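Local coordinates for lipoxygenase (Cyanothece sp., PDB 5EK8), which probably adds molecular oxygen to polyunsaturated fatty acids, as a 9R-lipoxygenase with a non-heme iron centre, at residues Arg118-Arg123 with Tyr134-Ala139; Tyr243-Glu248 with Glu583-Ser588; Pro260-Arg265 with Glu514-Gly519; Glu494-Tyr499 with Lys536-Ile541. All coordinates share one frame; numbering follows the deposited sequence.

Interaction 1 (Arg118-Arg123 with Tyr134-Ala139)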
loop_
_atom_site.group_PDB
_atom_site.type_symbol
_atom_site.label_atom_id
_atom_site.label_comp_id
_atom_site.label_asym_id
_atom_site.label_seq_id
_atom_site.Cartn_x
_atom_site.Cartn_y
_atom_site.Cartn_z
ATOM N N ARG A 118 -31.298 4.175 -5.776
ATOM C CA ARG A 118 -29.904 4.558 -5.613
ATOM C C ARG A 118 -29.258 3.870 -4.418
ATOM O O ARG A 118 -29.770 3.924 -3.298
ATOM C CB ARG A 118 -29.773 6.074 -5.464
ATOM C CG ARG A 118 -30.316 6.857 -6.642
ATOM C CD ARG A 118 -29.844 8.299 -6.615
ATOM N NE ARG A 118 -30.543 9.114 -7.603
ATOM C CZ ARG A 118 -30.389 10.429 -7.731
ATOM N NH1 ARG A 118 -29.552 11.082 -6.934
ATOM N NH2 ARG A 118 -31.071 11.088 -8.657
ATOM N N VAL A 119 -28.133 3.215 -4.679
ATOM C CA VAL A 119 -27.286 2.674 -3.634
ATOM C C VAL A 119 -26.324 3.773 -3.212
ATOM O O VAL A 119 -25.579 4.317 -4.045
ATOM C CB VAL A 119 -26.500 1.425 -4.100
ATOM C CG1 VAL A 119 -25.730 0.820 -2.936
ATOM C CG2 VAL A 119 -27.446 0.389 -4.712
ATOM N N ILE A 120 -26.352 4.077 -1.914
ATOM C CA ILE A 120 -25.652 5.216 -1.340
ATOM C C ILE A 120 -24.479 4.819 -0.438
ATOM O O ILE A 120 -24.631 4.053 0.515
ATOM C CB ILE A 120 -26.626 6.101 -0.524
ATOM C CG1 ILE A 120 -27.812 6.521 -1.390
ATOM C CG2 ILE A 120 -25.913 7.330 0.033
ATOM C CD1 ILE A 120 -27.414 7.311 -2.614
ATOM N N ASP A 121 -23.313 5.370 -0.760
ATOM C CA ASP A 121 -22.091 5.216 0.023
ATOM C C ASP A 121 -21.989 6.375 1.009
ATOM O O ASP A 121 -22.746 7.337 0.894
ATOM C CB ASP A 121 -20.881 5.204 -0.911
ATOM C CG ASP A 121 -19.777 4.302 -0.433
ATOM O OD1 ASP A 121 -19.552 4.231 0.793
ATOM O OD2 ASP A 121 -19.127 3.670 -1.294
ATOM N N ASN A 122 -21.064 6.299 1.965
ATOM C CA ASN A 122 -20.735 7.477 2.776
ATOM C C ASN A 122 -19.447 7.357 3.593
ATOM O O ASN A 122 -19.098 6.285 4.084
ATOM C CB ASN A 122 -21.898 7.833 3.716
ATOM C CG ASN A 122 -22.009 6.901 4.896
ATOM O OD1 ASN A 122 -21.375 7.110 5.931
ATOM N ND2 ASN A 122 -22.835 5.874 4.760
ATOM N N ARG A 123 -18.746 8.480 3.721
ATOM C CA ARG A 123 -17.574 8.588 4.577
ATOM C C ARG A 123 -17.937 9.317 5.867
ATOM O O ARG A 123 -18.799 10.197 5.871
ATOM C CB ARG A 123 -16.451 9.328 3.854
ATOM C CG ARG A 123 -16.164 8.805 2.465
ATOM C CD ARG A 123 -15.045 9.591 1.792
ATOM N NE ARG A 123 -14.580 8.923 0.579
ATOM C CZ ARG A 123 -13.637 9.396 -0.232
ATOM N NH1 ARG A 123 -13.288 8.708 -1.309
ATOM N NH2 ARG A 123 -13.044 10.553 0.033
ATOM N N TYR A 134 -21.635 12.539 8.487
ATOM C CA TYR A 134 -21.876 11.567 7.427
ATOM C C TYR A 134 -22.034 12.242 6.065
ATOM O O TYR A 134 -22.942 13.044 5.852
ATOM C CB TYR A 134 -23.114 10.727 7.753
ATOM C CG TYR A 134 -22.918 9.775 8.916
ATOM C CD1 TYR A 134 -22.416 8.495 8.711
ATOM C CD2 TYR A 134 -23.229 10.158 10.216
ATOM C CE1 TYR A 134 -22.233 7.618 9.766
ATOM C CE2 TYR A 134 -23.047 9.289 11.282
ATOM C CZ TYR A 134 -22.549 8.018 11.051
ATOM O OH TYR A 134 -22.363 7.141 12.102
ATOM N N THR A 135 -21.142 11.900 5.144
ATOM C CA THR A 135 -21.134 12.510 3.822
ATOM C C THR A 135 -21.419 11.478 2.739
ATOM O O THR A 135 -20.586 10.618 2.461
ATOM C CB THR A 135 -19.787 13.174 3.535
ATOM O OG1 THR A 135 -19.340 13.869 4.708
ATOM C CG2 THR A 135 -19.912 14.141 2.372
ATOM N N ASN A 136 -22.593 11.580 2.121
ATOM C CA ASN A 136 -23.054 10.569 1.172
ATOM C C ASN A 136 -22.372 10.640 -0.189
ATOM O O ASN A 136 -21.757 11.646 -0.545
ATOM C CB ASN A 136 -24.568 10.672 0.970
ATOM C CG ASN A 136 -25.350 10.401 2.242
ATOM O OD1 ASN A 136 -24.797 9.917 3.231
ATOM N ND2 ASN A 136 -26.650 10.702 2.216
ATOM N N ARG A 137 -22.503 9.550 -0.939
ATOM C CA ARG A 137 -21.960 9.419 -2.286
ATOM C C ARG A 137 -22.768 8.351 -3.017
ATOM O O ARG A 137 -23.088 7.308 -2.443
ATOM C CB ARG A 137 -20.476 9.044 -2.246
ATOM C CG ARG A 137 -19.944 8.438 -3.538
ATOM C CD ARG A 137 -18.814 7.444 -3.264
ATOM N NE ARG A 137 -18.483 6.670 -4.460
ATOM C CZ ARG A 137 -18.854 5.410 -4.671
ATOM N NH1 ARG A 137 -19.553 4.754 -3.759
ATOM N NH2 ARG A 137 -18.513 4.801 -5.797
ATOM N N ILE A 138 -23.109 8.606 -4.275
ATOM C CA ILE A 138 -23.929 7.661 -5.028
ATOM C C ILE A 138 -23.102 6.476 -5.518
ATOM O O ILE A 138 -22.239 6.614 -6.387
ATOM C CB ILE A 138 -24.618 8.340 -6.220
ATOM C CG1 ILE A 138 -25.670 9.326 -5.713
ATOM C CG2 ILE A 138 -25.254 7.298 -7.140
ATOM C CD1 ILE A 138 -26.391 10.069 -6.810
ATOM N N ALA A 139 -23.374 5.307 -4.944
ATOM C CA ALA A 139 -22.601 4.107 -5.239
ATOM C C ALA A 139 -23.116 3.383 -6.483
ATOM O O ALA A 139 -22.325 2.877 -7.277
ATOM C CB ALA A 139 -22.606 3.173 -4.044
#
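Tyr134 lies alongside Asn122, and CD1 at the edge of its ring meets Asn122 OD1 at 3.3 Å. The amide and the ring are turned 62° apart. Thr135 follows, and its backbone N and O both pair with Arg123. The Arg123 guanidinium is salt-bridged to Asp184.

Asn136 sits on the same face of the sheet as Ile120 and Asn122. Its CB rests 3.7 Å from Ile120 CG2, and its OD1 touches Asn122 CB. An alanine here would probably leave a gap beside Ile120 CG2 and Asn122 CB, where the amide packs.

Arg137 points to the other face, with Asp121. A bend at chi2 (-149°) sets CD beside Asp121 CB. Its NH1 makes a salt bridge to Asp121 OD2 at 2.7 Å. The two side chains lie side by side, with their flat groups 74° apart. The backbones of this pair bond in both directions.

Ile138 CG1 packs against Ile120 CD1 at 4.1 Å, and its CD1 touches NH1 of Arg118, whose guanidinium salt-bridges Glu116. Ala139 N then donates to Val119 O, and its CB meets Val119 CG1.

This is the register of an antiparallel beta hairpin, at the edge of a four-stranded sheet consistent with the PLAT domain.

Interaction 2 (Tyr243-Glu248 with Glu583-Ser588)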
loop_
_atom_site.group_PDB
_atom_site.type_symbol
_atom_site.label_atom_id
_atom_site.label_comp_id
_atom_site.label_asym_id
_atom_site.label_seq_id
_atom_site.Cartn_x
_atom_site.Cartn_y
_atom_site.Cartn_z
ATOM N N TYR A 243 31.368 9.554 4.631
ATOM C CA TYR A 243 30.761 8.976 5.825
ATOM C C TYR A 243 29.785 7.855 5.465
ATOM O O TYR A 243 29.773 6.803 6.106
ATOM C CB TYR A 243 30.040 10.041 6.669
ATOM C CG TYR A 243 29.207 9.413 7.767
ATOM C CD1 TYR A 243 29.785 8.534 8.674
ATOM C CD2 TYR A 243 27.844 9.666 7.877
ATOM C CE1 TYR A 243 29.037 7.924 9.666
ATOM C CE2 TYR A 243 27.083 9.064 8.875
ATOM C CZ TYR A 243 27.687 8.191 9.768
ATOM O OH TYR A 243 26.953 7.576 10.765
ATOM N N THR A 244 28.972 8.070 4.436
ATOM C CA THR A 244 27.941 7.097 4.098
ATOM C C THR A 244 28.504 5.824 3.471
ATOM O O THR A 244 27.794 4.828 3.362
ATOM C CB THR A 244 26.876 7.688 3.144
ATOM O OG1 THR A 244 27.470 8.031 1.885
ATOM C CG2 THR A 244 26.228 8.912 3.768
ATOM N N ARG A 245 29.774 5.844 3.070
ATOM C CA ARG A 245 30.405 4.638 2.532
ATOM C C ARG A 245 31.088 3.814 3.636
ATOM O O ARG A 245 31.600 2.724 3.378
ATOM C CB ARG A 245 31.425 4.988 1.442
ATOM C CG ARG A 245 30.948 5.990 0.403
ATOM C CD ARG A 245 29.743 5.518 -0.389
ATOM N NE ARG A 245 28.685 6.530 -0.381
ATOM C CZ ARG A 245 28.377 7.330 -1.402
ATOM N NH1 ARG A 245 29.038 7.247 -2.545
ATOM N NH2 ARG A 245 27.396 8.215 -1.281
ATOM N N SER A 246 31.074 4.328 4.865
ATOM C CA SER A 246 31.748 3.674 5.991
ATOM C C SER A 246 30.993 2.451 6.517
ATOM O O SER A 246 29.822 2.256 6.206
ATOM C CB SER A 246 31.953 4.670 7.131
ATOM O OG SER A 246 30.710 5.073 7.675
ATOM N N ASP A 247 31.676 1.636 7.319
ATOM C CA ASP A 247 31.089 0.424 7.890
ATOM C C ASP A 247 29.989 0.723 8.907
ATOM O O ASP A 247 28.970 0.022 8.959
ATOM C CB ASP A 247 32.172 -0.437 8.548
ATOM C CG ASP A 247 33.118 -1.059 7.539
ATOM O OD1 ASP A 247 34.152 -1.627 7.960
ATOM O OD2 ASP A 247 32.834 -0.969 6.325
ATOM N N GLU A 248 30.211 1.752 9.718
ATOM C CA GLU A 248 29.251 2.164 10.737
ATOM C C GLU A 248 27.902 2.480 10.100
ATOM O O GLU A 248 26.842 2.057 10.582
ATOM C CB GLU A 248 29.771 3.385 11.505
ATOM C CG GLU A 248 31.094 3.172 12.250
ATOM C CD GLU A 248 32.304 3.133 11.327
ATOM O OE1 GLU A 248 32.172 3.515 10.146
ATOM O OE2 GLU A 248 33.386 2.712 11.780
ATOM N N GLU A 583 20.819 8.852 -4.212
ATOM C CA GLU A 583 22.146 9.069 -4.781
ATOM C C GLU A 583 22.645 7.842 -5.547
ATOM O O GLU A 583 22.903 6.790 -4.962
ATOM C CB GLU A 583 23.141 9.439 -3.683
ATOM C CG GLU A 583 24.568 9.581 -4.171
ATOM C CD GLU A 583 25.544 9.884 -3.050
ATOM O OE1 GLU A 583 25.291 9.442 -1.905
ATOM O OE2 GLU A 583 26.558 10.573 -3.314
ATOM N N LEU A 584 22.792 8.013 -6.857
ATOM C CA LEU A 584 23.127 6.934 -7.783
ATOM C C LEU A 584 24.441 6.231 -7.466
ATOM O O LEU A 584 24.541 5.005 -7.575
ATOM C CB LEU A 584 23.176 7.480 -9.209
ATOM C CG LEU A 584 21.884 8.151 -9.681
ATOM C CD1 LEU A 584 22.163 9.185 -10.764
ATOM C CD2 LEU A 584 20.907 7.099 -10.181
ATOM N N ALA A 585 25.450 6.999 -7.073
ATOM C CA ALA A 585 26.755 6.417 -6.783
ATOM C C ALA A 585 26.694 5.465 -5.587
ATOM O O ALA A 585 27.505 4.544 -5.456
ATOM C CB ALA A 585 27.774 7.513 -6.535
ATOM N N TYR A 586 25.717 5.698 -4.719
ATOM C CA TYR A 586 25.622 4.994 -3.449
ATOM C C TYR A 586 24.688 3.790 -3.528
ATOM O O TYR A 586 24.886 2.786 -2.836
ATOM C CB TYR A 586 25.150 5.964 -2.366
ATOM C CG TYR A 586 24.850 5.328 -1.032
ATOM C CD1 TYR A 586 25.872 4.905 -0.193
ATOM C CD2 TYR A 586 23.540 5.159 -0.603
ATOM C CE1 TYR A 586 25.595 4.323 1.034
ATOM C CE2 TYR A 586 23.253 4.585 0.621
ATOM C CZ TYR A 586 24.283 4.172 1.438
ATOM O OH TYR A 586 23.996 3.590 2.655
ATOM N N ASN A 587 23.679 3.891 -4.384
ATOM C CA ASN A 587 22.680 2.842 -4.472
ATOM C C ASN A 587 21.854 2.870 -5.751
ATOM O O ASN A 587 21.681 3.915 -6.372
ATOM C CB ASN A 587 21.746 2.923 -3.268
ATOM C CG ASN A 587 21.389 1.555 -2.724
ATOM O OD1 ASN A 587 21.600 0.544 -3.392
ATOM N ND2 ASN A 587 20.848 1.515 -1.508
ATOM N N SER A 588 21.363 1.699 -6.140
ATOM C CA SER A 588 20.448 1.569 -7.267
ATOM C C SER A 588 19.682 0.251 -7.156
ATOM O O SER A 588 19.936 -0.553 -6.255
ATOM C CB SER A 588 21.201 1.649 -8.594
ATOM O OG SER A 588 22.285 0.742 -8.615
#
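Arg245, in the turn before helix 247-256, forms a salt bridge to Glu583 in the loop after helix 577-581. The two side chains meet tip to tip, with Arg245 NH2 2.5 Å from Glu583 OE1. The carboxylate carbon lies at the edge of the guanidinium, near its plane, but the carboxylate itself is turned 72° from that plane. OE1 has a second partner in the hydroxyl of Thr233. Arg245 NH1 makes a further salt bridge to Glu599, so two acidic groups hold the guanidinium.

Its rotation is fixed from within the turn as well. The chain bends at chi2 and chi3, and NE donates to Thr244 OG1 at 3.0 Å. Thr244 OG1 is placed for this between the backbone N and the carbonyl carbon (chi1 64°).

The contact joins a helix start to the loop before helix 608-623. Ser246 holds the N-cap position of helix 247-256. In the other segment, residues 584-586 have helical backbone angles, and Glu583 O accepts from the backbone N of both Tyr586 and Asn587. Tyr586 crosses Arg245 obliquely, its ring 40° from the guanidinium plane.

Tyr586 CB lies over one face of the guanidinium, toward its rim. CD1 of the ring approaches Arg245 NE to 3.3 Å. Further along, CE1 of the same ring meets Thr244 O at 3.2 Å. The tyrosine also packs on Tyr249 and Arg253 of helix 247-256.

Interaction 3 (Pro260-Arg265 with Glu514-Gly519)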
loop_
_atom_site.group_PDB
_atom_site.type_symbol
_atom_site.label_atom_id
_atom_site.label_comp_id
_atom_site.label_asym_id
_atom_site.label_seq_id
_atom_site.Cartn_x
_atom_site.Cartn_y
_atom_site.Cartn_z
ATOM N N PRO A 260 14.707 -2.475 6.442
ATOM C CA PRO A 260 15.269 -2.786 7.753
ATOM C C PRO A 260 15.367 -4.292 7.909
ATOM O O PRO A 260 14.354 -4.956 8.133
ATOM C CB PRO A 260 14.260 -2.174 8.735
ATOM C CG PRO A 260 13.073 -1.722 7.890
ATOM C CD PRO A 260 13.253 -2.285 6.512
ATOM N N CYS A 261 16.580 -4.815 7.781
ATOM C CA CYS A 261 16.804 -6.253 7.701
ATOM C C CYS A 261 16.477 -6.996 8.993
ATOM O O CYS A 261 16.960 -6.642 10.065
ATOM C CB CYS A 261 18.257 -6.525 7.301
ATOM S SG CYS A 261 18.705 -5.895 5.653
ATOM N N LEU A 262 15.642 -8.024 8.880
ATOM C CA LEU A 262 15.404 -8.938 9.987
ATOM C C LEU A 262 16.499 -9.993 9.945
ATOM O O LEU A 262 16.411 -10.963 9.198
ATOM C CB LEU A 262 14.013 -9.573 9.896
ATOM C CG LEU A 262 13.388 -10.154 11.168
ATOM C CD1 LEU A 262 11.887 -10.310 10.990
ATOM C CD2 LEU A 262 13.998 -11.490 11.522
ATOM N N LEU A 263 17.537 -9.785 10.746
ATOM C CA LEU A 263 18.750 -10.592 10.660
ATOM C C LEU A 263 18.589 -12.041 11.121
ATOM O O LEU A 263 17.670 -12.384 11.866
ATOM C CB LEU A 263 19.869 -9.933 11.471
ATOM C CG LEU A 263 20.393 -8.587 10.971
ATOM C CD1 LEU A 263 21.652 -8.231 11.729
ATOM C CD2 LEU A 263 20.657 -8.612 9.474
ATOM N N LYS A 264 19.503 -12.887 10.662
ATOM C CA LYS A 264 19.580 -14.258 11.138
ATOM C C LYS A 264 20.718 -14.374 12.147
ATOM O O LYS A 264 21.832 -13.914 11.904
ATOM C CB LYS A 264 19.776 -15.231 9.973
ATOM C CG LYS A 264 18.656 -15.173 8.942
ATOM C CD LYS A 264 18.657 -16.378 8.007
ATOM C CE LYS A 264 19.716 -16.263 6.924
ATOM N NZ LYS A 264 19.574 -17.340 5.900
ATOM N N ARG A 265 20.408 -14.968 13.292
ATOM C CA ARG A 265 21.356 -15.194 14.368
ATOM C C ARG A 265 21.865 -16.630 14.300
ATOM O O ARG A 265 21.132 -17.537 13.904
ATOM C CB ARG A 265 20.687 -14.913 15.715
ATOM C CG ARG A 265 21.623 -14.806 16.901
ATOM C CD ARG A 265 20.865 -14.262 18.106
ATOM N NE ARG A 265 21.765 -13.819 19.168
ATOM C CZ ARG A 265 21.387 -13.088 20.212
ATOM N NH1 ARG A 265 20.121 -12.710 20.333
ATOM N NH2 ARG A 265 22.276 -12.729 21.134
ATOM N N GLU A 514 19.255 -19.076 12.295
ATOM C CA GLU A 514 17.805 -18.971 12.377
ATOM C C GLU A 514 17.417 -17.501 12.450
ATOM O O GLU A 514 18.223 -16.679 12.848
ATOM C CB GLU A 514 17.272 -19.725 13.594
ATOM C CG GLU A 514 15.877 -20.276 13.389
ATOM C CD GLU A 514 15.783 -21.131 12.138
ATOM O OE1 GLU A 514 16.333 -22.257 12.146
ATOM O OE2 GLU A 514 15.173 -20.667 11.145
ATOM N N TRP A 515 16.194 -17.161 12.063
ATOM C CA TRP A 515 15.733 -15.788 12.230
ATOM C C TRP A 515 15.794 -15.411 13.710
ATOM O O TRP A 515 15.264 -16.125 14.559
ATOM C CB TRP A 515 14.317 -15.618 11.685
ATOM C CG TRP A 515 14.178 -15.988 10.234
ATOM C CD1 TRP A 515 13.595 -17.113 9.730
ATOM C CD2 TRP A 515 14.630 -15.231 9.103
ATOM N NE1 TRP A 515 13.653 -17.103 8.358
ATOM C CE2 TRP A 515 14.289 -15.962 7.948
ATOM C CE3 TRP A 515 15.292 -14.009 8.955
ATOM C CZ2 TRP A 515 14.580 -15.509 6.663
ATOM C CZ3 TRP A 515 15.583 -13.563 7.679
ATOM C CH2 TRP A 515 15.226 -14.310 6.550
ATOM N N TYR A 516 16.455 -14.302 14.018
ATOM C CA TYR A 516 16.698 -13.929 15.406
ATOM C C TYR A 516 15.399 -13.608 16.138
ATOM O O TYR A 516 15.328 -13.712 17.360
ATOM C CB TYR A 516 17.654 -12.732 15.476
ATOM C CG TYR A 516 16.968 -11.381 15.446
ATOM C CD1 TYR A 516 16.732 -10.675 16.616
ATOM C CD2 TYR A 516 16.550 -10.818 14.248
ATOM C CE1 TYR A 516 16.100 -9.445 16.594
ATOM C CE2 TYR A 516 15.920 -9.590 14.217
ATOM C CZ TYR A 516 15.699 -8.907 15.393
ATOM O OH TYR A 516 15.070 -7.684 15.371
ATOM N N ASP A 517 14.381 -13.204 15.384
ATOM C CA ASP A 517 13.070 -12.887 15.943
ATOM C C ASP A 517 11.997 -13.448 15.017
ATOM O O ASP A 517 12.089 -13.297 13.800
ATOM C CB ASP A 517 12.906 -11.371 16.116
ATOM C CG ASP A 517 11.716 -11.002 16.989
ATOM O OD1 ASP A 517 10.579 -10.967 16.471
ATOM O OD2 ASP A 517 11.924 -10.734 18.192
ATOM N N THR A 518 10.982 -14.096 15.578
ATOM C CA THR A 518 10.001 -14.794 14.748
ATOM C C THR A 518 8.604 -14.189 14.788
ATOM O O THR A 518 7.688 -14.698 14.143
ATOM C CB THR A 518 9.891 -16.283 15.146
ATOM O OG1 THR A 518 9.788 -16.395 16.572
ATOM C CG2 THR A 518 11.110 -17.053 14.666
ATOM N N GLY A 519 8.446 -13.104 15.539
ATOM C CA GLY A 519 7.149 -12.477 15.723
ATOM C C GLY A 519 6.476 -11.963 14.459
ATOM O O GLY A 519 5.252 -11.912 14.386
#
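Leu263 O accepts from Tyr516 N at 3.1 Å in an almost straight bond. The same oxygen faces the edge of the Tyr516 ring at CD2. Two more backbone bonds satisfy the next pair: Arg265 N donates to Glu514 O, and Glu514 N to Arg265 O.

The polar side-chain ends find partners outside the two segments. Lys264 NZ is held by Asp510 and Asn508, Glu514 by Lys267, and Arg265 NE by Pro270 O. Tyr516 OH bonds to Gln444 O. Within 514-519, Asp517 OD1 accepts from Gly519 N, an Asx turn.

Trp515 takes the aliphatic part of Lys264 on one face. Lys264 CG stands 3.9 Å from the centroid of the six-membered ring, a CH-pi contact. Leu262 O lies at the edge of that ring, 3.1 Å from CZ3. Leu262 CD2 packs against Trp515 CE3 and Tyr516 CD2.

The Lys264-Trp515 and Arg265-Glu514 pairs are antiparallel strand pairing, which adds 513-515 as the outermost strand of the sheet within this chain, beside 264-266.

Interaction 4 (Glu494-Tyr499 with Lys536-Ile541)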
loop_
_atom_site.group_PDB
_atom_site.type_symbol
_atom_site.label_atom_id
_atom_site.label_comp_id
_atom_site.label_asym_id
_atom_site.label_seq_id
_atom_site.Cartn_x
_atom_site.Cartn_y
_atom_site.Cartn_z
ATOM N N GLU A 494 -11.845 -15.891 1.901
ATOM C CA GLU A 494 -12.265 -16.400 0.605
ATOM C C GLU A 494 -11.505 -15.772 -0.550
ATOM O O GLU A 494 -11.367 -16.391 -1.603
ATOM C CB GLU A 494 -13.766 -16.179 0.406
ATOM C CG GLU A 494 -14.637 -17.004 1.346
ATOM C CD GLU A 494 -16.117 -16.772 1.129
ATOM O OE1 GLU A 494 -16.469 -16.069 0.154
ATOM O OE2 GLU A 494 -16.921 -17.282 1.943
ATOM N N HIS A 495 -11.013 -14.550 -0.370
ATOM C CA HIS A 495 -10.381 -13.869 -1.495
ATOM C C HIS A 495 -8.874 -13.744 -1.369
ATOM O O HIS A 495 -8.216 -13.224 -2.265
ATOM C CB HIS A 495 -11.004 -12.489 -1.682
ATOM C CG HIS A 495 -12.404 -12.537 -2.198
ATOM N ND1 HIS A 495 -13.507 -12.474 -1.371
ATOM C CD2 HIS A 495 -12.884 -12.664 -3.457
ATOM C CE1 HIS A 495 -14.603 -12.552 -2.100
ATOM N NE2 HIS A 495 -14.256 -12.667 -3.370
ATOM N N SER A 496 -8.324 -14.240 -0.268
ATOM C CA SER A 496 -6.885 -14.193 -0.074
ATOM C C SER A 496 -6.218 -15.190 -1.007
ATOM O O SER A 496 -6.899 -15.938 -1.701
ATOM C CB SER A 496 -6.529 -14.484 1.380
ATOM O OG SER A 496 -6.913 -15.789 1.763
ATOM N N MET A 497 -4.890 -15.188 -1.037
ATOM C CA MET A 497 -4.164 -16.165 -1.832
ATOM C C MET A 497 -4.276 -17.539 -1.201
ATOM O O MET A 497 -4.525 -17.660 -0.001
ATOM C CB MET A 497 -2.689 -15.787 -1.963
ATOM C CG MET A 497 -2.430 -14.457 -2.653
ATOM S SD MET A 497 -0.670 -14.192 -2.967
ATOM C CE MET A 497 -0.407 -15.222 -4.409
ATOM N N PRO A 498 -4.109 -18.587 -2.011
ATOM C CA PRO A 498 -3.907 -19.895 -1.397
ATOM C C PRO A 498 -2.575 -19.915 -0.659
ATOM O O PRO A 498 -1.565 -19.514 -1.232
ATOM C CB PRO A 498 -3.907 -20.855 -2.595
ATOM C CG PRO A 498 -3.680 -19.992 -3.797
ATOM C CD PRO A 498 -4.288 -18.675 -3.468
ATOM N N TYR A 499 -2.581 -20.368 0.591
ATOM C CA TYR A 499 -1.363 -20.447 1.390
ATOM C C TYR A 499 -0.307 -21.354 0.773
ATOM O O TYR A 499 -0.606 -22.436 0.264
ATOM C CB TYR A 499 -1.682 -20.928 2.806
ATOM C CG TYR A 499 -0.459 -21.148 3.676
ATOM C CD1 TYR A 499 0.363 -20.085 4.051
ATOM C CD2 TYR A 499 -0.129 -22.416 4.134
ATOM C CE1 TYR A 499 1.486 -20.294 4.854
ATOM C CE2 TYR A 499 0.982 -22.628 4.932
ATOM C CZ TYR A 499 1.782 -21.571 5.293
ATOM O OH TYR A 499 2.880 -21.814 6.086
ATOM N N LYS A 536 -6.177 -21.365 2.716
ATOM C CA LYS A 536 -6.042 -19.936 2.454
ATOM C C LYS A 536 -5.060 -19.253 3.411
ATOM O O LYS A 536 -4.941 -19.635 4.577
ATOM C CB LYS A 536 -7.413 -19.267 2.523
ATOM C CG LYS A 536 -8.457 -19.923 1.634
ATOM C CD LYS A 536 -7.953 -20.121 0.205
ATOM C CE LYS A 536 -7.623 -18.791 -0.475
ATOM N NZ LYS A 536 -8.819 -17.923 -0.635
ATOM N N VAL A 537 -4.360 -18.239 2.903
ATOM C CA VAL A 537 -3.300 -17.580 3.659
ATOM C C VAL A 537 -3.853 -16.760 4.833
ATOM O O VAL A 537 -3.273 -16.769 5.916
ATOM C CB VAL A 537 -2.428 -16.675 2.742
ATOM C CG1 VAL A 537 -3.276 -15.665 2.001
ATOM C CG2 VAL A 537 -1.350 -15.973 3.545
ATOM N N ILE A 538 -4.978 -16.078 4.638
ATOM C CA ILE A 538 -5.556 -15.296 5.727
ATOM C C ILE A 538 -6.439 -16.158 6.632
ATOM O O ILE A 538 -7.356 -16.835 6.169
ATOM C CB ILE A 538 -6.388 -14.094 5.211
ATOM C CG1 ILE A 538 -5.518 -13.145 4.388
ATOM C CG2 ILE A 538 -6.992 -13.328 6.376
ATOM C CD1 ILE A 538 -4.354 -12.590 5.147
ATOM N N ARG A 539 -6.151 -16.121 7.929
ATOM C CA ARG A 539 -6.948 -16.831 8.916
ATOM C C ARG A 539 -8.227 -16.065 9.252
ATOM O O ARG A 539 -8.218 -14.833 9.298
ATOM C CB ARG A 539 -6.121 -17.075 10.177
ATOM C CG ARG A 539 -4.909 -17.967 9.942
ATOM C CD ARG A 539 -4.138 -18.200 11.231
ATOM N NE ARG A 539 -3.005 -19.100 11.045
ATOM C CZ ARG A 539 -1.785 -18.708 10.694
ATOM N NH1 ARG A 539 -1.531 -17.420 10.489
ATOM N NH2 ARG A 539 -0.818 -19.604 10.548
ATOM N N PRO A 540 -9.335 -16.793 9.480
ATOM C CA PRO A 540 -10.618 -16.157 9.809
ATOM C C PRO A 540 -10.649 -15.513 11.195
ATOM O O PRO A 540 -10.179 -16.098 12.169
ATOM C CB PRO A 540 -11.608 -17.321 9.741
ATOM C CG PRO A 540 -10.784 -18.523 10.032
ATOM C CD PRO A 540 -9.452 -18.261 9.406
ATOM N N ILE A 541 -11.201 -14.305 11.262
ATOM C CA ILE A 541 -11.371 -13.579 12.516
ATOM C C ILE A 541 -12.507 -14.199 13.320
ATOM O O ILE A 541 -12.418 -14.358 14.538
ATOM C CB ILE A 541 -11.666 -12.081 12.260
ATOM C CG1 ILE A 541 -10.463 -11.408 11.589
ATOM C CG2 ILE A 541 -12.048 -11.367 13.550
ATOM C CD1 ILE A 541 -10.768 -10.044 11.011
#
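Lys536 NZ donates to Ser496 O at 3.0 Å, approaching from above the carbonyl plane. It also bonds to Val493 O, in the last turn of helix 482-495. Bends at chi2 and chi3 bring CE to Met497 O, and a further bend at chi4 turns NZ to Ser496 O. A methionine in its place would probably leave Ser496 O without its mate, while Val493 O would keep its bond with Ser496 OG.

The backbone adds a second tie, Val537 N to Met497 O at 3.0 Å. Ser496 OG, bonded to Val493 O, also receives a weak bond from Ile538 N.

Apolar contacts lie nearby. Ser496 CB fits against Ile538 CG1 at 3.4 Å and Val537 CG1 at 3.5 Å. Val537 CG1 also meets Met497 CB at 4.0 Å. Tyr499 CB lies beside Val537 N and CA, and its hydroxyl bonds to Asp522.

The arrangement is a lysine ammonium placed at the C-terminal end of a helix, where the carbonyls would attract its charge. It ties the helix exit to the loop before helix 549-574.

In the fold
The four contacts do not touch one another, and all lie away from the annotated metal sites. Interaction 1 is in the small sheet, on the other side of the chain's centre from interactions 2 and 3, and its centre is 50 Å from that of interaction 2. Interactions 3 and 4 come nearest, about 10 Å between closest atoms; their segments alternate along the chain. Interactions 2 and 3 are about 11 Å apart at their closest atoms, and helix 247-256 leads on to strand 264-266. Helix 337-377 carries the iron ligands His359 and His364. It is also met by interaction 2, where Arg347 bonds to Tyr586 O, and by interaction 4, where Gln369 touches Ser496 and Ile538.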